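Local atomic coordinates of phosphodiesterase (Trypanosoma brucei brucei, PDB entry 5H2Q), a protein that belongs to the HD-type phosphodiesterase family, an all-helical fold that holds a zinc and a magnesium ion beside a ligand pocket. Residues N245-F250 with Q318-R323; M238-I243 with A303-K308; L72-Q77 with S177-G182. One frame throughout, in Å; residues are numbered along the deposited sequence.

From the N terminus, interaction 3 comes first: helix 68-80 meets the loop after helix 159-172, closing a loop of 99 residues. It ends before the other two begin and lies across the chain's centre from them, its nearest atoms about 10 Å from interaction 2 and about 17 Å from interaction 1. Those two cross, because their segments alternate along the chain: 238-243 pairs with 303-308 across 59 intervening residues, and 245-250 with 318-323 across 67; all three loops are mostly helical. Interactions 1 and 2 also touch, Thr247 CG2 lying 3.6 Å from Phe306 CZ. Together they tie the end of helix 227-242 and the loop after it to the consecutive helices 290-312 and 318-334.

Interaction 1: residues N245-F250 with Q318-R323; sequences NVTKPF and QWTVDR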
loop_
_atom_site.group_PDB
_atom_site.type_symbol
_atom_site.label_atom_id
_atom_site.label_comp_id
_atom_site.label_asym_id
_atom_site.label_seq_id
_atom_site.Cartn_x
_atom_site.Cartn_y
_atom_site.Cartn_z
ATOM N N ASN A 245 6.862 1.798 -6.135
ATOM C CA ASN A 245 8.305 1.865 -5.835
ATOM C C ASN A 245 9.124 2.224 -7.084
ATOM O O ASN A 245 10.156 2.873 -6.975
ATOM C CB ASN A 245 8.831 0.551 -5.263
ATOM C CG ASN A 245 8.214 0.040 -3.979
ATOM O OD1 ASN A 245 8.267 -1.166 -3.727
ATOM N ND2 ASN A 245 7.662 0.917 -3.122
ATOM N N VAL A 246 8.646 1.813 -8.265
ATOM C CA VAL A 246 9.347 2.101 -9.529
ATOM C C VAL A 246 9.216 3.581 -9.972
ATOM O O VAL A 246 9.933 3.985 -10.890
ATOM C CB VAL A 246 8.929 1.121 -10.658
ATOM C CG1 VAL A 246 9.203 -0.322 -10.246
ATOM C CG2 VAL A 246 7.461 1.310 -11.023
ATOM N N THR A 247 8.292 4.376 -9.335
ATOM C CA THR A 247 8.020 5.779 -9.690
ATOM C C THR A 247 8.870 6.774 -8.875
ATOM O O THR A 247 8.782 7.989 -9.090
ATOM C CB THR A 247 6.518 6.104 -9.498
ATOM O OG1 THR A 247 6.211 6.241 -8.098
ATOM C CG2 THR A 247 5.574 5.124 -10.188
ATOM N N LYS A 248 9.676 6.273 -7.939
ATOM C CA LYS A 248 10.469 7.088 -7.017
ATOM C C LYS A 248 11.872 7.480 -7.517
ATOM O O LYS A 248 12.344 6.846 -8.468
ATOM C CB LYS A 248 10.569 6.362 -5.665
ATOM C CG LYS A 248 9.214 5.934 -5.053
ATOM C CD LYS A 248 8.161 7.067 -5.125
ATOM C CE LYS A 248 6.871 6.744 -4.420
ATOM N NZ LYS A 248 7.082 6.697 -2.946
ATOM N N PRO A 249 12.614 8.419 -6.850
ATOM C CA PRO A 249 14.016 8.674 -7.273
ATOM C C PRO A 249 14.821 7.364 -7.190
ATOM O O PRO A 249 14.470 6.490 -6.388
ATOM C CB PRO A 249 14.514 9.711 -6.274
ATOM C CG PRO A 249 13.256 10.393 -5.765
ATOM C CD PRO A 249 12.244 9.276 -5.700
ATOM N N PHE A 250 15.853 7.192 -8.053
ATOM C CA PHE A 250 16.572 5.913 -8.167
ATOM C C PHE A 250 17.087 5.344 -6.870
ATOM O O PHE A 250 16.839 4.167 -6.626
ATOM C CB PHE A 250 17.714 5.955 -9.202
ATOM C CG PHE A 250 18.212 4.565 -9.558
ATOM C CD1 PHE A 250 17.509 3.761 -10.448
ATOM C CD2 PHE A 250 19.378 4.060 -8.992
ATOM C CE1 PHE A 250 17.956 2.468 -10.757
ATOM C CE2 PHE A 250 19.828 2.773 -9.306
ATOM C CZ PHE A 250 19.116 1.986 -10.189
ATOM N N GLN A 318 1.248 12.152 -14.568
ATOM C CA GLN A 318 2.212 11.937 -15.667
ATOM C C GLN A 318 3.664 11.686 -15.186
ATOM O O GLN A 318 4.379 10.909 -15.823
ATOM C CB GLN A 318 2.129 13.118 -16.674
ATOM C CG GLN A 318 3.116 13.074 -17.866
ATOM C CD GLN A 318 2.970 11.843 -18.740
ATOM O OE1 GLN A 318 1.865 11.453 -19.141
ATOM N NE2 GLN A 318 4.088 11.217 -19.068
ATOM N N TRP A 319 4.085 12.288 -14.038
ATOM C CA TRP A 319 5.431 12.117 -13.482
ATOM C C TRP A 319 5.763 10.643 -13.178
ATOM O O TRP A 319 6.954 10.279 -13.166
ATOM C CB TRP A 319 5.647 12.993 -12.228
ATOM C CG TRP A 319 5.239 12.336 -10.927
ATOM C CD1 TRP A 319 5.961 11.429 -10.206
ATOM C CD2 TRP A 319 4.008 12.531 -10.208
ATOM N NE1 TRP A 319 5.251 11.027 -9.096
ATOM C CE2 TRP A 319 4.062 11.711 -9.056
ATOM C CE3 TRP A 319 2.869 13.333 -10.416
ATOM C CZ2 TRP A 319 3.022 11.671 -8.113
ATOM C CZ3 TRP A 319 1.833 13.287 -9.485
ATOM C CH2 TRP A 319 1.907 12.451 -8.359
ATOM N N THR A 320 4.723 9.841 -12.838
ATOM C CA THR A 320 4.873 8.411 -12.486
ATOM C C THR A 320 5.418 7.659 -13.711
ATOM O O THR A 320 6.350 6.868 -13.578
ATOM C CB THR A 320 3.576 7.780 -11.948
ATOM O OG1 THR A 320 2.557 7.801 -12.934
ATOM C CG2 THR A 320 3.092 8.392 -10.632
ATOM N N VAL A 321 4.870 7.975 -14.903
ATOM C CA VAL A 321 5.306 7.432 -16.202
ATOM C C VAL A 321 6.786 7.828 -16.456
ATOM O O VAL A 321 7.617 6.956 -16.744
ATOM C CB VAL A 321 4.367 7.896 -17.356
ATOM C CG1 VAL A 321 4.909 7.482 -18.725
ATOM C CG2 VAL A 321 2.943 7.383 -17.162
ATOM N N ASP A 322 7.115 9.130 -16.308
ATOM C CA ASP A 322 8.463 9.659 -16.534
ATOM C C ASP A 322 9.537 9.031 -15.643
ATOM O O ASP A 322 10.617 8.693 -16.139
ATOM C CB ASP A 322 8.498 11.203 -16.387
ATOM C CG ASP A 322 7.527 12.012 -17.239
ATOM O OD1 ASP A 322 6.931 11.441 -18.180
ATOM O OD2 ASP A 322 7.354 13.219 -16.954
ATOM N N ARG A 323 9.272 8.925 -14.321
ATOM C CA ARG A 323 10.255 8.378 -13.389
ATOM C C ARG A 323 10.483 6.889 -13.578
ATOM O O ARG A 323 11.608 6.442 -13.389
ATOM C CB ARG A 323 9.904 8.694 -11.947
ATOM C CG ARG A 323 11.085 9.291 -11.204
ATOM C CD ARG A 323 11.082 10.807 -11.316
ATOM N NE ARG A 323 11.097 11.454 -10.009
ATOM C CZ ARG A 323 10.084 11.446 -9.145
ATOM N NH1 ARG A 323 8.961 10.800 -9.432
ATOM N NH2 ARG A 323 10.196 12.060 -7.980
HETATM O O HOH W 1 6.254 8.961 -7.157
HETATM O O HOH W 2 8.628 10.189 -6.657
#
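Thr247 and Thr320 lie side by side with their side chains pointing the same way, methyl against methine: Thr247 CG2 sits 3.8 Å from Thr320 CB. This is the tight, buried part of the contact. Each threonine turns its hydroxyl back to a carbonyl before its own segment, Thr247 OG1 bonding to Ser244 O and Thr320 OG1 to Met317 O, which leaves carbon to do the touching. Arg323 folds over the next stretch of loop, its CB only 3.1 Å from Thr247 O; its NH1 lies 2.8 Å from that oxygen, at too poor an angle for a hydrogen bond. In the HD-type phosphodiesterase fold, this seats the loop between helices 227-242 and 250-274 on the start of helix 318-334, with Asn245 of the ligand pocket at the loop's start. Toward Pro249 the fit is looser. The Arg323 chain bends at chi2 and chi3, laying one guanidinium face beneath Pro249 CD, while NH2 goes on to a salt bridge with Asp30. Two waters line the contact: one donates to Thr247 OG1 at 2.9 Å and, in the indole plane, accepts from Trp319 NE1; the other donates to Thr247 O and weakly accepts from Arg323 NH2.

Interaction 2: residues M238-I243 with A303-K308; sequences MKAGDI and APFFQK. With ZN (zinc ion), chain C; LLI ((4~{a}~{S},8~{a}~{R})-2-cycloheptyl-4-[4-methoxy-3-[2-(2-oxidanylideneimidazolidin-1-yl)ethoxy]phenyl]-4~{a},5,8,8~{a}-tetrahydrophthalazin-1-one), chain E.
Phe305 extends with CG anti to its backbone N (chi1 175°), sending its ring out to Ala240 and Ile243, while Phe306 turns CG beside its own N (chi1 -75°) and reaches the same two residues from the next position. The methyl of Ala240 fits between the two ring rims. Its CB meets Phe305 CE2 at 3.6 Å, at the edge and close to the ring plane, and lies 3.9 Å from Phe306 CE1. Ile243 brings CD1 obliquely onto Phe305, 3.6 Å from CD2, and the side chains of Ile243 and Phe306 run past each other in opposite directions, CG1 touching CE2. The edge of Phe306 also faces two backbone carbonyls near its plane: CZ is 3.7 Å from Ala240 O and CE2 3.8 Å from Ile243 O. One face of Phe306 in turn has Phe305 CD2 over its centre. At the margin, Lys239 crosses Phe305 at a slant, CB near CZ and CE near CE1, and its NZ is hydrogen-bonded to His207. The axes of 238-242 and 303-308 come no nearer than 11.2 Å, crossing at -137°, and the two phenyl rings lie in between. On the other side of helix 227-242, Asp242 OD1 binds zinc at 2.2 Å, and its OD2 accepts a bond from a zinc-bound water. Ile243 CG2 packs on C16 of the bound LLI. The phenylalanines thus back the helix end that presents Asp242, which with His92, His128 and Asp129 makes up the zinc site characteristic of HD-type phosphodiesterases.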
loop_
_atom_site.group_PDB
_atom_site.type_symbol
_atom_site.label_atom_id
_atom_site.label_comp_id
_atom_site.label_asym_id
_atom_site.label_seq_id
_atom_site.Cartn_x
_atom_site.Cartn_y
_atom_site.Cartn_z
ATOM N N MET A 238 -5.184 2.560 -4.920
ATOM C CA MET A 238 -4.600 1.623 -3.943
ATOM C C MET A 238 -3.576 0.753 -4.684
ATOM O O MET A 238 -2.436 0.584 -4.237
ATOM C CB MET A 238 -5.729 0.749 -3.355
ATOM C CG MET A 238 -5.336 -0.089 -2.136
ATOM S SD MET A 238 -4.491 0.748 -0.749
ATOM C CE MET A 238 -5.554 2.148 -0.443
ATOM N N LYS A 239 -3.980 0.210 -5.846
ATOM C CA LYS A 239 -3.055 -0.583 -6.653
ATOM C C LYS A 239 -1.819 0.233 -7.047
ATOM O O LYS A 239 -0.716 -0.288 -6.974
ATOM C CB LYS A 239 -3.774 -1.068 -7.912
ATOM C CG LYS A 239 -4.655 -2.265 -7.636
ATOM C CD LYS A 239 -5.299 -2.794 -8.944
ATOM C CE LYS A 239 -4.305 -3.282 -9.992
ATOM N NZ LYS A 239 -3.224 -4.139 -9.425
ATOM N N ALA A 240 -1.997 1.516 -7.476
ATOM C CA ALA A 240 -0.902 2.403 -7.859
ATOM C C ALA A 240 0.074 2.627 -6.719
ATOM O O ALA A 240 1.279 2.555 -6.924
ATOM C CB ALA A 240 -1.440 3.733 -8.385
ATOM N N GLY A 241 -0.430 2.837 -5.502
ATOM C CA GLY A 241 0.477 2.980 -4.377
ATOM C C GLY A 241 1.260 1.704 -4.135
ATOM O O GLY A 241 2.464 1.747 -3.897
ATOM N N ASP A 242 0.593 0.541 -4.285
ATOM C CA ASP A 242 1.248 -0.757 -4.081
ATOM C C ASP A 242 2.388 -1.015 -5.056
ATOM O O ASP A 242 3.389 -1.619 -4.665
ATOM C CB ASP A 242 0.226 -1.877 -4.161
ATOM C CG ASP A 242 0.182 -2.777 -2.950
ATOM O OD1 ASP A 242 1.109 -2.674 -2.091
ATOM O OD2 ASP A 242 -0.694 -3.654 -2.916
ATOM N N ILE A 243 2.248 -0.549 -6.310
ATOM C CA ILE A 243 3.296 -0.766 -7.313
ATOM C C ILE A 243 4.078 0.525 -7.630
ATOM O O ILE A 243 4.736 0.617 -8.673
ATOM C CB ILE A 243 2.774 -1.482 -8.579
ATOM C CG1 ILE A 243 1.736 -0.632 -9.376
ATOM C CG2 ILE A 243 2.237 -2.881 -8.240
ATOM C CD1 ILE A 243 1.313 -1.348 -10.775
ATOM N N ALA A 303 4.915 -0.030 -16.034
ATOM C CA ALA A 303 4.828 0.913 -17.152
ATOM C C ALA A 303 3.469 0.871 -17.874
ATOM O O ALA A 303 2.845 1.944 -17.930
ATOM C CB ALA A 303 5.997 0.746 -18.122
ATOM N N PRO A 304 2.902 -0.296 -18.313
ATOM C CA PRO A 304 1.569 -0.259 -18.940
ATOM C C PRO A 304 0.491 0.253 -17.989
ATOM O O PRO A 304 -0.343 1.041 -18.401
ATOM C CB PRO A 304 1.311 -1.726 -19.343
ATOM C CG PRO A 304 2.661 -2.339 -19.398
ATOM C CD PRO A 304 3.450 -1.669 -18.334
ATOM N N PHE A 305 0.539 -0.150 -16.701
ATOM C CA PHE A 305 -0.451 0.306 -15.722
ATOM C C PHE A 305 -0.494 1.853 -15.619
ATOM O O PHE A 305 -1.572 2.430 -15.759
ATOM C CB PHE A 305 -0.188 -0.340 -14.346
ATOM C CG PHE A 305 -1.087 0.162 -13.243
ATOM C CD1 PHE A 305 -2.354 -0.369 -13.062
ATOM C CD2 PHE A 305 -0.676 1.198 -12.407
ATOM C CE1 PHE A 305 -3.182 0.085 -12.025
ATOM C CE2 PHE A 305 -1.502 1.654 -11.371
ATOM C CZ PHE A 305 -2.744 1.091 -11.186
ATOM N N PHE A 306 0.652 2.499 -15.358
ATOM C CA PHE A 306 0.681 3.955 -15.165
ATOM C C PHE A 306 0.411 4.707 -16.457
ATOM O O PHE A 306 -0.356 5.663 -16.442
ATOM C CB PHE A 306 1.977 4.424 -14.527
ATOM C CG PHE A 306 2.066 4.111 -13.045
ATOM C CD1 PHE A 306 1.395 4.895 -12.108
ATOM C CD2 PHE A 306 2.872 3.078 -12.585
ATOM C CE1 PHE A 306 1.507 4.626 -10.734
ATOM C CE2 PHE A 306 2.975 2.802 -11.210
ATOM C CZ PHE A 306 2.317 3.599 -10.296
ATOM N N GLN A 307 1.001 4.256 -17.582
ATOM C CA GLN A 307 0.745 4.912 -18.868
ATOM C C GLN A 307 -0.753 4.938 -19.194
ATOM O O GLN A 307 -1.262 5.993 -19.566
ATOM C CB GLN A 307 1.562 4.227 -20.004
ATOM C CG GLN A 307 1.461 4.905 -21.382
ATOM C CD GLN A 307 2.231 6.202 -21.436
ATOM O OE1 GLN A 307 3.463 6.223 -21.542
ATOM N NE2 GLN A 307 1.517 7.315 -21.353
ATOM N N LYS A 308 -1.450 3.793 -19.029
ATOM C CA LYS A 308 -2.870 3.610 -19.343
ATOM C C LYS A 308 -3.786 4.433 -18.428
ATOM O O LYS A 308 -4.775 5.005 -18.907
ATOM C CB LYS A 308 -3.275 2.132 -19.308
ATOM C CG LYS A 308 -2.719 1.286 -20.468
ATOM C CD LYS A 308 -2.986 -0.206 -20.214
ATOM C CE LYS A 308 -2.518 -1.107 -21.337
ATOM N NZ LYS A 308 -2.752 -2.545 -21.010
HETATM ZN ZN ZN C . 1.245 -3.740 -0.219
HETATM C C2 LLI E . 8.654 -5.887 -7.353
HETATM C C3 LLI E . 8.887 -4.740 -6.564
HETATM O O1 LLI E . 9.695 -6.292 -8.152
HETATM C C12 LLI E . 4.196 -6.569 -5.107
HETATM C C14 LLI E . 3.584 -7.898 -4.593
HETATM C C15 LLI E . 3.152 -8.836 -5.715
HETATM C C16 LLI E . 3.135 -5.719 -5.824
HETATM C C17 LLI E . 1.818 -5.686 -5.087
HETATM C C18 LLI E . 2.425 -7.612 -3.624
HETATM C C19 LLI E . 1.458 -6.600 -4.187
HETATM C C21 LLI E . 3.782 -9.598 -8.018
HETATM C C22 LLI E . 5.022 -10.554 -8.211
HETATM C C23 LLI E . 3.491 -8.697 -9.258
HETATM C C24 LLI E . 4.983 -11.554 -9.369
HETATM C C25 LLI E . 3.238 -9.353 -10.614
HETATM C C26 LLI E . 4.491 -9.852 -11.343
HETATM C C27 LLI E . 5.328 -10.997 -10.749
HETATM C C28 LLI E . 9.493 -7.443 -8.987
HETATM C C29 LLI E . 10.803 -7.725 -9.665
HETATM C C4 LLI E . 7.472 -6.598 -7.200
HETATM C C5 LLI E . 7.939 -4.344 -5.626
HETATM C C6 LLI E . 6.521 -6.196 -6.263
HETATM C C7 LLI E . 6.770 -5.073 -5.479
HETATM O O8 LLI E . 10.062 -4.082 -6.810
HETATM C C9 LLI E . 10.461 -3.059 -5.892
HETATM C C10 LLI E . 5.268 -6.972 -6.107
HETATM N N11 LLI E . 5.155 -8.030 -6.890
HETATM N N13 LLI E . 4.019 -8.791 -6.805
HETATM O O20 LLI E . 2.150 -9.531 -5.659
HETATM N N30 LLI E . 11.761 -8.431 -8.799
HETATM C C31 LLI E . 11.371 -9.552 -7.941
HETATM C C32 LLI E . 12.964 -7.910 -8.407
HETATM C C33 LLI E . 12.674 -9.898 -7.230
HETATM N N34 LLI E . 13.505 -8.735 -7.497
HETATM O O35 LLI E . 13.470 -6.891 -8.857
HETATM O O HOH W 3 -0.181 -5.305 -1.073
HETATM O O HOH W 4 2.592 -5.023 -1.378
#

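Interaction 3: residues L72-Q77 with S177-G182; sequences LNFILQ and SDVFGG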
loop_
_atom_site.group_PDB
_atom_site.type_symbol
_atom_site.label_atom_id
_atom_site.label_comp_id
_atom_site.label_asym_id
_atom_site.label_seq_id
_atom_site.Cartn_x
_atom_site.Cartn_y
_atom_site.Cartn_z
ATOM N N LEU A 72 -4.222 8.186 16.462
ATOM C CA LEU A 72 -2.966 7.637 16.958
ATOM C C LEU A 72 -3.124 6.201 17.421
ATOM O O LEU A 72 -2.309 5.373 17.049
ATOM C CB LEU A 72 -2.320 8.523 18.036
ATOM C CG LEU A 72 -0.887 8.064 18.436
ATOM C CD1 LEU A 72 0.087 8.039 17.231
ATOM C CD2 LEU A 72 -0.344 8.905 19.546
ATOM N N ASN A 73 -4.190 5.882 18.194
ATOM C CA ASN A 73 -4.455 4.515 18.650
ATOM C C ASN A 73 -4.570 3.578 17.461
ATOM O O ASN A 73 -3.985 2.496 17.456
ATOM C CB ASN A 73 -5.747 4.464 19.437
ATOM C CG ASN A 73 -5.599 4.963 20.842
ATOM O OD1 ASN A 73 -4.492 5.036 21.379
ATOM N ND2 ASN A 73 -6.730 5.228 21.490
ATOM N N PHE A 74 -5.267 4.031 16.416
ATOM C CA PHE A 74 -5.417 3.226 15.220
ATOM C C PHE A 74 -4.054 2.946 14.561
ATOM O O PHE A 74 -3.787 1.806 14.224
ATOM C CB PHE A 74 -6.394 3.911 14.251
ATOM C CG PHE A 74 -6.397 3.302 12.870
ATOM C CD1 PHE A 74 -7.141 2.157 12.599
ATOM C CD2 PHE A 74 -5.631 3.857 11.845
ATOM C CE1 PHE A 74 -7.113 1.583 11.327
ATOM C CE2 PHE A 74 -5.624 3.297 10.568
ATOM C CZ PHE A 74 -6.390 2.184 10.315
ATOM N N ILE A 75 -3.198 3.965 14.384
ATOM C CA ILE A 75 -1.892 3.757 13.746
ATOM C C ILE A 75 -1.037 2.787 14.552
ATOM O O ILE A 75 -0.378 1.906 13.983
ATOM C CB ILE A 75 -1.182 5.112 13.530
ATOM C CG1 ILE A 75 -1.988 5.961 12.504
ATOM C CG2 ILE A 75 0.265 4.906 13.070
ATOM C CD1 ILE A 75 -1.555 7.454 12.460
ATOM N N LEU A 76 -1.067 2.926 15.889
ATOM C CA LEU A 76 -0.273 2.021 16.719
ATOM C C LEU A 76 -0.833 0.598 16.712
ATOM O O LEU A 76 -0.047 -0.350 16.699
ATOM C CB LEU A 76 -0.069 2.575 18.146
ATOM C CG LEU A 76 0.613 3.973 18.154
ATOM C CD1 LEU A 76 0.600 4.584 19.513
ATOM C CD2 LEU A 76 2.014 3.926 17.631
ATOM N N GLN A 77 -2.172 0.438 16.664
ATOM C CA GLN A 77 -2.775 -0.910 16.561
ATOM C C GLN A 77 -2.363 -1.548 15.222
ATOM O O GLN A 77 -1.989 -2.716 15.196
ATOM C CB GLN A 77 -4.293 -0.885 16.721
ATOM C CG GLN A 77 -4.781 -0.537 18.124
ATOM C CD GLN A 77 -4.530 -1.591 19.201
ATOM O OE1 GLN A 77 -3.738 -2.533 19.060
ATOM N NE2 GLN A 77 -5.116 -1.361 20.367
ATOM N N SER A 177 -10.013 2.863 18.596
ATOM C CA SER A 177 -9.191 2.881 17.374
ATOM C C SER A 177 -10.078 2.928 16.134
ATOM O O SER A 177 -9.596 2.713 15.011
ATOM C CB SER A 177 -8.233 1.690 17.344
ATOM O OG SER A 177 -8.886 0.455 17.588
ATOM N N ASP A 178 -11.379 3.228 16.317
ATOM C CA ASP A 178 -12.271 3.261 15.180
ATOM C C ASP A 178 -12.226 4.619 14.522
ATOM O O ASP A 178 -12.986 5.533 14.881
ATOM C CB ASP A 178 -13.700 2.824 15.535
ATOM C CG ASP A 178 -14.636 2.737 14.336
ATOM O OD1 ASP A 178 -14.159 2.955 13.180
ATOM O OD2 ASP A 178 -15.823 2.394 14.537
ATOM N N VAL A 179 -11.342 4.741 13.516
ATOM C CA VAL A 179 -11.208 5.983 12.759
ATOM C C VAL A 179 -12.450 6.316 11.980
ATOM O O VAL A 179 -12.529 7.422 11.473
ATOM C CB VAL A 179 -9.946 6.042 11.848
ATOM C CG1 VAL A 179 -8.669 6.060 12.699
ATOM C CG2 VAL A 179 -9.943 4.912 10.807
ATOM N N PHE A 180 -13.404 5.361 11.850
ATOM C CA PHE A 180 -14.668 5.595 11.146
ATOM C C PHE A 180 -15.813 5.792 12.168
ATOM O O PHE A 180 -16.988 5.874 11.790
ATOM C CB PHE A 180 -14.987 4.449 10.195
ATOM C CG PHE A 180 -13.966 4.246 9.084
ATOM C CD1 PHE A 180 -13.302 5.330 8.522
ATOM C CD2 PHE A 180 -13.639 2.973 8.642
ATOM C CE1 PHE A 180 -12.377 5.154 7.488
ATOM C CE2 PHE A 180 -12.704 2.792 7.602
ATOM C CZ PHE A 180 -12.072 3.886 7.046
ATOM N N GLY A 181 -15.437 5.867 13.446
ATOM C CA GLY A 181 -16.353 6.014 14.570
ATOM C C GLY A 181 -17.151 7.306 14.588
ATOM O O GLY A 181 -18.208 7.340 15.210
ATOM N N GLY A 182 -16.662 8.343 13.894
ATOM C CA GLY A 182 -17.302 9.661 13.792
ATOM C C GLY A 182 -18.282 9.786 12.636
ATOM O O GLY A 182 -18.965 10.807 12.504
#
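Phe74 and Val179 meet with their side chains at about a right angle. Phe74 CG stands anti to its backbone N (chi1 168°), which carries the ring out beside the loop, and Val179 stands over it: CG2 lies 4.2 Å from the ring centroid and 6° off the normal, a CH-pi contact over the centre of the face. The other methyl, CG1, reaches down to the root of the side chain, 3.5 Å from Phe74 CB. Beside them Ser177 comes in at the backbone of the helix, its CB 3.8 Å from Phe74 CA, while its carbonyl O approaches the ring obliquely, 3.5 Å from CD1. Its hydroxyl turns to Ile171 O. Val179 CG2 has a second aromatic neighbour, lying toward the rim of one face of Phe180, so that this methyl sits between two phenyl rings. Within the loop, Asp178 OD1 accepts a hydrogen bond from Phe180 N at 2.9 Å, from above the carboxylate plane; OD2 makes a salt bridge to Arg188, outside it. Helix 115-127 packs on Phe74 through Ile123 and Val127. The loop joining helices 159-172 and 185-200 is thereby pressed on helix 68-80, its Asx turn overlapping a type I beta turn from Asp178 to Gly181.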